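Local coordinates for hypothetical lipoprotein ymcC (Escherichia coli K12, PDB 2IN5) that is of unknown function but, as a membrane lipoprotein homologous to a group 4 capsule protein, may take part in making or exporting capsule polysaccharide, at residues K60-S63 against Q64-M68; L69-N73 against G74-K78; Q181-A185 against G186-V190. All coordinates share one frame; numbering follows the deposited sequence.

Contact 1 (K60-S63 against Q64-M68); sequences KWLS and QDNAM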
loop_
_atom_site.group_PDB
_atom_site.type_symbol
_atom_site.label_atom_id
_atom_site.label_comp_id
_atom_site.label_asym_id
_atom_site.label_seq_id
_atom_site.Cartn_x
_atom_site.Cartn_y
_atom_site.Cartn_z
ATOM N N LYS A 60 -5.815 2.949 2.787
ATOM C CA LYS A 60 -4.676 3.622 3.415
ATOM C C LYS A 60 -4.684 5.122 3.142
ATOM O O LYS A 60 -4.433 5.548 2.020
ATOM C CB LYS A 60 -3.356 3.033 2.919
ATOM C CG LYS A 60 -2.987 1.706 3.543
ATOM C CD LYS A 60 -3.707 0.547 2.904
ATOM C CE LYS A 60 -3.225 -0.762 3.515
ATOM N NZ LYS A 60 -1.743 -0.886 3.430
ATOM N N TRP A 61 -4.961 5.906 4.181
ATOM C CA TRP A 61 -5.017 7.362 4.085
ATOM C C TRP A 61 -3.697 8.023 4.494
ATOM O O TRP A 61 -3.093 7.666 5.503
ATOM C CB TRP A 61 -6.147 7.896 4.961
ATOM C CG TRP A 61 -7.439 7.165 4.771
ATOM C CD1 TRP A 61 -7.757 5.926 5.250
ATOM C CD2 TRP A 61 -8.587 7.616 4.038
ATOM N NE1 TRP A 61 -9.028 5.577 4.864
ATOM C CE2 TRP A 61 -9.563 6.595 4.119
ATOM C CE3 TRP A 61 -8.884 8.780 3.321
ATOM C CZ2 TRP A 61 -10.821 6.704 3.512
ATOM C CZ3 TRP A 61 -10.134 8.894 2.714
ATOM C CH2 TRP A 61 -11.088 7.858 2.814
ATOM N N LEU A 62 -3.264 8.999 3.707
ATOM C CA LEU A 62 -2.009 9.696 3.955
ATOM C C LEU A 62 -2.177 11.166 4.302
ATOM O O LEU A 62 -2.924 11.878 3.642
ATOM C CB LEU A 62 -1.131 9.586 2.717
ATOM C CG LEU A 62 -0.755 8.159 2.332
ATOM C CD1 LEU A 62 -0.182 8.138 0.934
ATOM C CD2 LEU A 62 0.231 7.614 3.348
ATOM N N SER A 63 -1.461 11.631 5.320
ATOM C CA SER A 63 -1.544 13.038 5.706
ATOM C C SER A 63 -0.428 13.832 5.026
ATOM O O SER A 63 0.304 13.297 4.190
ATOM C CB SER A 63 -1.424 13.184 7.219
ATOM O OG SER A 63 -0.095 12.946 7.628
ATOM N N GLN A 64 -0.302 15.108 5.381
ATOM C CA GLN A 64 0.739 15.959 4.802
ATOM C C GLN A 64 2.116 15.595 5.368
ATOM O O GLN A 64 3.120 15.664 4.661
ATOM C CB GLN A 64 0.443 17.434 5.087
ATOM C CG GLN A 64 1.335 18.395 4.313
ATOM C CD GLN A 64 1.151 19.846 4.739
ATOM O OE1 GLN A 64 0.035 20.363 4.759
ATOM N NE2 GLN A 64 2.252 20.508 5.074
ATOM N N ASP A 65 2.141 15.213 6.645
ATOM C CA ASP A 65 3.363 14.817 7.352
ATOM C C ASP A 65 3.707 13.370 7.010
ATOM O O ASP A 65 4.616 12.772 7.591
ATOM C CB ASP A 65 3.161 14.967 8.871
ATOM C CG ASP A 65 4.392 14.561 9.679
ATOM O OD1 ASP A 65 5.525 14.850 9.230
ATOM O OD2 ASP A 65 4.230 13.971 10.777
ATOM N N ASN A 66 2.961 12.815 6.062
ATOM C CA ASN A 66 3.152 11.439 5.610
ATOM C C ASN A 66 2.918 10.380 6.699
ATOM O O ASN A 66 3.618 9.368 6.773
ATOM C CB ASN A 66 4.546 11.279 4.999
ATOM C CG ASN A 66 4.669 10.022 4.156
ATOM O OD1 ASN A 66 3.712 9.616 3.484
ATOM N ND2 ASN A 66 5.851 9.409 4.171
ATOM N N ALA A 67 1.937 10.642 7.557
ATOM C CA ALA A 67 1.557 9.702 8.596
ATOM C C ALA A 67 0.463 8.901 7.900
ATOM O O ALA A 67 -0.175 9.412 6.979
ATOM C CB ALA A 67 0.996 10.434 9.800
HETATM N N MSE A 68 0.236 7.661 8.320
HETATM C CA MSE A 68 -0.774 6.837 7.668
HETATM C C MSE A 68 -1.872 6.313 8.575
HETATM O O MSE A 68 -1.641 6.022 9.739
HETATM C CB MSE A 68 -0.095 5.664 6.962
HETATM C CG MSE A 68 -1.064 4.648 6.380
HETATM SE SE MSE A 68 -0.223 3.412 5.145
HETATM C CE MSE A 68 0.378 2.087 6.419
#
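Met68, a selenomethionine, reaches back along the turn to Lys60. Its CB lies 4.1 Å from CD2 of Leu62, the residue it pairs with in an antiparallel non-hydrogen-bonded bridge. CG then passes near the carbonyl oxygen of Trp61, which also receives a CA-H...O contact from Met68, and SE comes to rest 3.6 Å from CG of Lys60, the two chains crossing obliquely. With CG of Met68 anti to the backbone N (chi1 173°) and chi2 also extended, SE is carried back as far as the lysine methylenes. At the other end the turn is tied to Ser63. Ser63 N gives a bond of 3.1 Å to Ala67 O, in the carbonyl plane, while Ser63 OG, set between backbone N and carbonyl carbon (chi1 73°), takes Ala67 N at 3.1 Å with an N-H...O angle of 161° and Asp65 N more weakly. Putting an alanine at Ser63 would probably leave Ala67 N without its acceptor inside the turn and give the loop more freedom to shift. Asn66 N adds a weak bond to Ser63 O, which also accepts from Arg13. The turn closes a beta hairpin between strands 58-62 and 68-72; helix 8-18 packs on Leu62, Gln64 and Asn66, and strand 47-55 on Lys60, Trp61 and Met68, with Lys60 NZ in a salt bridge to Glu55.

Contact 2 (L69-N73 against G74-K78); sequences LVTHN and GRLLK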
loop_
_atom_site.group_PDB
_atom_site.type_symbol
_atom_site.label_atom_id
_atom_site.label_comp_id
_atom_site.label_asym_id
_atom_site.label_seq_id
_atom_site.Cartn_x
_atom_site.Cartn_y
_atom_site.Cartn_z
ATOM N N LEU A 69 -3.077 6.208 8.026
ATOM C CA LEU A 69 -4.227 5.686 8.758
ATOM C C LEU A 69 -4.796 4.532 7.951
ATOM O O LEU A 69 -4.969 4.655 6.743
ATOM C CB LEU A 69 -5.301 6.758 8.937
ATOM C CG LEU A 69 -5.273 7.477 10.279
ATOM C CD1 LEU A 69 -4.205 8.547 10.267
ATOM C CD2 LEU A 69 -6.628 8.074 10.541
ATOM N N VAL A 70 -5.079 3.407 8.599
ATOM C CA VAL A 70 -5.626 2.257 7.880
ATOM C C VAL A 70 -7.025 1.975 8.383
ATOM O O VAL A 70 -7.256 1.837 9.575
ATOM C CB VAL A 70 -4.747 1.021 8.065
ATOM C CG1 VAL A 70 -5.343 -0.178 7.311
ATOM C CG2 VAL A 70 -3.346 1.339 7.566
ATOM N N THR A 71 -7.970 1.885 7.469
ATOM C CA THR A 71 -9.337 1.669 7.893
ATOM C C THR A 71 -10.108 0.768 6.949
ATOM O O THR A 71 -9.641 0.413 5.870
ATOM C CB THR A 71 -10.114 3.008 7.927
ATOM O OG1 THR A 71 -10.340 3.437 6.579
ATOM C CG2 THR A 71 -9.342 4.080 8.673
ATOM N N HIS A 72 -11.291 0.388 7.395
ATOM C CA HIS A 72 -12.204 -0.350 6.559
ATOM C C HIS A 72 -13.586 0.131 6.959
ATOM O O HIS A 72 -14.051 -0.105 8.078
ATOM C CB HIS A 72 -12.121 -1.862 6.703
ATOM C CG HIS A 72 -13.078 -2.561 5.791
ATOM N ND1 HIS A 72 -14.412 -2.718 6.102
ATOM C CD2 HIS A 72 -12.941 -2.980 4.512
ATOM C CE1 HIS A 72 -15.054 -3.196 5.054
ATOM N NE2 HIS A 72 -14.185 -3.361 4.075
ATOM N N ASN A 73 -14.224 0.835 6.032
ATOM C CA ASN A 73 -15.543 1.410 6.247
ATOM C C ASN A 73 -15.689 2.127 7.585
ATOM O O ASN A 73 -16.551 1.783 8.409
ATOM C CB ASN A 73 -16.641 0.354 6.104
ATOM C CG ASN A 73 -17.938 0.960 5.604
ATOM O OD1 ASN A 73 -17.912 1.900 4.814
ATOM N ND2 ASN A 73 -19.073 0.423 6.046
ATOM N N GLY A 74 -14.828 3.126 7.785
ATOM C CA GLY A 74 -14.863 3.936 8.992
ATOM C C GLY A 74 -14.205 3.356 10.227
ATOM O O GLY A 74 -13.962 4.085 11.194
ATOM N N ARG A 75 -13.929 2.053 10.204
ATOM C CA ARG A 75 -13.300 1.383 11.336
ATOM C C ARG A 75 -11.793 1.552 11.282
ATOM O O ARG A 75 -11.166 1.290 10.253
ATOM C CB ARG A 75 -13.618 -0.119 11.333
ATOM C CG ARG A 75 -13.010 -0.872 12.516
ATOM C CD ARG A 75 -13.698 -0.503 13.821
ATOM N NE ARG A 75 -15.000 -1.142 13.933
ATOM C CZ ARG A 75 -15.809 -1.042 14.984
ATOM N NH1 ARG A 75 -15.465 -0.315 16.039
ATOM N NH2 ARG A 75 -16.967 -1.695 14.983
ATOM N N LEU A 76 -11.211 1.980 12.393
ATOM C CA LEU A 76 -9.770 2.161 12.463
ATOM C C LEU A 76 -9.125 0.810 12.763
ATOM O O LEU A 76 -9.437 0.168 13.777
ATOM C CB LEU A 76 -9.412 3.163 13.555
ATOM C CG LEU A 76 -7.930 3.523 13.561
ATOM C CD1 LEU A 76 -7.546 4.170 12.228
ATOM C CD2 LEU A 76 -7.648 4.458 14.715
ATOM N N LEU A 77 -8.240 0.388 11.865
ATOM C CA LEU A 77 -7.544 -0.883 11.994
ATOM C C LEU A 77 -6.051 -0.763 12.283
ATOM O O LEU A 77 -5.455 -1.674 12.863
ATOM C CB LEU A 77 -7.726 -1.700 10.722
ATOM C CG LEU A 77 -9.174 -2.046 10.376
ATOM C CD1 LEU A 77 -9.205 -2.611 8.982
ATOM C CD2 LEU A 77 -9.761 -3.034 11.395
ATOM N N LYS A 78 -5.439 0.344 11.881
ATOM C CA LYS A 78 -4.012 0.517 12.114
ATOM C C LYS A 78 -3.553 1.930 11.776
ATOM O O LYS A 78 -4.102 2.561 10.880
ATOM C CB LYS A 78 -3.240 -0.502 11.265
ATOM C CG LYS A 78 -1.737 -0.540 11.487
ATOM C CD LYS A 78 -1.060 -1.388 10.423
ATOM C CE LYS A 78 0.455 -1.254 10.480
ATOM N NZ LYS A 78 1.077 -1.556 9.145
HETATM O O HOH W 1 -13.034 3.887 5.388
#
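Val70 lies side by side with Lys78, its CB 3.9 Å from the lysine CB, and both side chains point the same way. The backbone under this pair is a classic beta bulge: Leu77 and Lys78 together face Val70, whose carbonyl oxygen accepts from Leu77 N at 2.9 Å and Lys78 N at 3.3 Å, both donors coming from the same face of the carbonyl plane. Val70 N closes the pair with a bond to Lys78 O. Beyond the bulge, CD1 of Leu76 crosses over to CG2 of Thr71 at 4.0 Å and also touches Val70 O. Leu77 turns its CD1 against CB of His72, 3.8 Å away; its CG stands anti to the carbonyl carbon (chi1 -61°), which brings the branch in beside the histidine backbone. A type I' turn, His72 to Arg75, closes the hairpin. His72 N bonds to Arg75 O in the carbonyl plane, whereas Arg75 N approaches His72 O from 60° above its plane. One water bridges Thr71 OG1, at 3.0 Å, and Gly74 N, at 3.1 Å, and that hydroxyl also receives Trp61 NE1. Arg75 sends its guanidinium group away from the hairpin to Glu152 and Asp95. Backbone bonds and methyl contacts thus hold the two strands together, while the buried guanidinium charge is probably balanced by those two carboxylates rather than by solvent.

Contact 3 (Q181-A185 against G186-V190); sequences QMLGA and GVIPV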
loop_
_atom_site.group_PDB
_atom_site.type_symbol
_atom_site.label_atom_id
_atom_site.label_comp_id
_atom_site.label_asym_id
_atom_site.label_seq_id
_atom_site.Cartn_x
_atom_site.Cartn_y
_atom_site.Cartn_z
ATOM N N GLN A 181 -14.540 7.044 17.393
ATOM C CA GLN A 181 -14.068 5.849 18.094
ATOM C C GLN A 181 -12.769 6.092 18.843
ATOM O O GLN A 181 -12.142 7.125 18.686
ATOM C CB GLN A 181 -13.869 4.701 17.096
ATOM C CG GLN A 181 -12.761 4.936 16.084
ATOM C CD GLN A 181 -12.916 4.074 14.843
ATOM O OE1 GLN A 181 -12.915 2.838 14.910
ATOM N NE2 GLN A 181 -13.061 4.726 13.699
HETATM N N MSE A 182 -12.366 5.122 19.656
HETATM C CA MSE A 182 -11.127 5.218 20.416
HETATM C C MSE A 182 -10.012 4.558 19.633
HETATM O O MSE A 182 -10.254 3.653 18.833
HETATM C CB MSE A 182 -11.271 4.514 21.765
HETATM C CG MSE A 182 -12.277 5.157 22.679
HETATM SE SE MSE A 182 -11.747 6.934 23.212
HETATM C CE MSE A 182 -12.779 7.087 24.828
ATOM N N LEU A 183 -8.783 5.001 19.858
ATOM C CA LEU A 183 -7.661 4.405 19.155
ATOM C C LEU A 183 -7.175 3.184 19.941
ATOM O O LEU A 183 -6.638 2.235 19.378
ATOM C CB LEU A 183 -6.552 5.445 18.978
ATOM C CG LEU A 183 -5.260 5.019 18.294
ATOM C CD1 LEU A 183 -4.595 6.231 17.678
ATOM C CD2 LEU A 183 -4.338 4.345 19.324
ATOM N N GLY A 184 -7.383 3.219 21.249
ATOM C CA GLY A 184 -6.991 2.108 22.089
ATOM C C GLY A 184 -8.214 1.719 22.888
ATOM O O GLY A 184 -9.334 2.066 22.512
ATOM N N ALA A 185 -8.013 1.004 23.987
ATOM C CA ALA A 185 -9.128 0.595 24.824
ATOM C C ALA A 185 -9.654 1.800 25.606
ATOM O O ALA A 185 -9.075 2.200 26.617
ATOM C CB ALA A 185 -8.690 -0.502 25.775
ATOM N N GLY A 186 -10.747 2.383 25.119
ATOM C CA GLY A 186 -11.342 3.532 25.781
ATOM C C GLY A 186 -10.415 4.725 25.946
ATOM O O GLY A 186 -10.626 5.559 26.829
ATOM N N VAL A 187 -9.400 4.815 25.091
ATOM C CA VAL A 187 -8.427 5.906 25.142
ATOM C C VAL A 187 -8.084 6.425 23.741
ATOM O O VAL A 187 -8.172 5.684 22.756
ATOM C CB VAL A 187 -7.102 5.438 25.825
ATOM C CG1 VAL A 187 -7.388 4.894 27.221
ATOM C CG2 VAL A 187 -6.422 4.376 24.975
ATOM N N ILE A 188 -7.689 7.696 23.672
ATOM C CA ILE A 188 -7.309 8.370 22.431
ATOM C C ILE A 188 -8.423 8.449 21.382
ATOM O O ILE A 188 -8.393 7.759 20.358
ATOM C CB ILE A 188 -6.079 7.716 21.793
ATOM C CG1 ILE A 188 -4.935 7.677 22.805
ATOM C CG2 ILE A 188 -5.639 8.520 20.570
ATOM C CD1 ILE A 188 -3.693 6.961 22.303
ATOM N N PRO A 189 -9.406 9.336 21.610
ATOM C CA PRO A 189 -10.533 9.512 20.698
ATOM C C PRO A 189 -10.133 9.952 19.303
ATOM O O PRO A 189 -9.271 10.811 19.117
ATOM C CB PRO A 189 -11.413 10.522 21.432
ATOM C CG PRO A 189 -10.426 11.340 22.185
ATOM C CD PRO A 189 -9.457 10.320 22.707
ATOM N N VAL A 190 -10.778 9.332 18.325
ATOM C CA VAL A 190 -10.520 9.600 16.928
ATOM C C VAL A 190 -11.825 9.964 16.237
ATOM O O VAL A 190 -12.843 9.295 16.423
ATOM C CB VAL A 190 -9.917 8.353 16.249
ATOM C CG1 VAL A 190 -9.650 8.624 14.781
ATOM C CG2 VAL A 190 -8.641 7.949 16.959
HETATM O O HOH W 2 -12.948 7.677 14.003
#
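Leu183 and Ile188 form the apolar centre, side by side and pointing the same way, with CB of Leu183 3.6 Å from the isoleucine CG2. Leu183 CD1 touches that same methyl, while CD2 reaches CD1 of Ile188 at 4.0 Å. From the next strand CG2 of Val190 adds its contact at 3.8 Å to Leu183 CB. Met182, a selenomethionine, folds the other way: a bend at chi2 (-65°) brings SE 4.0 Å from Pro189 CB and its CE to Gly186 O. These side chains pack across a beta hairpin of strands 176-182 and 189-194, whose connection turns through Gly186 with positive phi. Nearer the turn, Gly184 N bonds to Val187 O, and Leu183 N bonds to Ile188 O from 44° above the carbonyl plane. Farther from it, Gln181 and Val190 are an antiparallel hydrogen-bonded pair, bonded both ways. Trp115 of strand 108-117 packs on Ala185 and Val187, and Leu39 and Leu41 of strand 36-41 on Val190. At the polar edge a water accepts from Gln181 NE2 at 3.0 Å and gives a weak bond to Val190 O; the same amide also donates to Gly74 O, and its OE1 accepts from Leu76 N.

Overall arrangement
Contacts 1 and 2 follow each other along the chain and share strand 68-72, with centres about 13 Å apart; Trp61 N bonds to Leu69 O between them. Contact 2 lies nearest the middle of the chain, about 5 Å from its centre, against about 13 and 11 Å for contacts 1 and 3; contacts 1 and 2 are nevertheless both mostly buried, contact 3 only partly. Contact 3 joins a different pair of strands but meets contact 2 through the side-chain amide of Gln181; its nearest atoms stay about 8 Å from those of contact 1. A serine hydroxyl organises contact 1, which borders the second subunit more widely than contact 2, marked by a bulge and buried charge; contact 3 touches no other chain and relies more on aliphatic side chains.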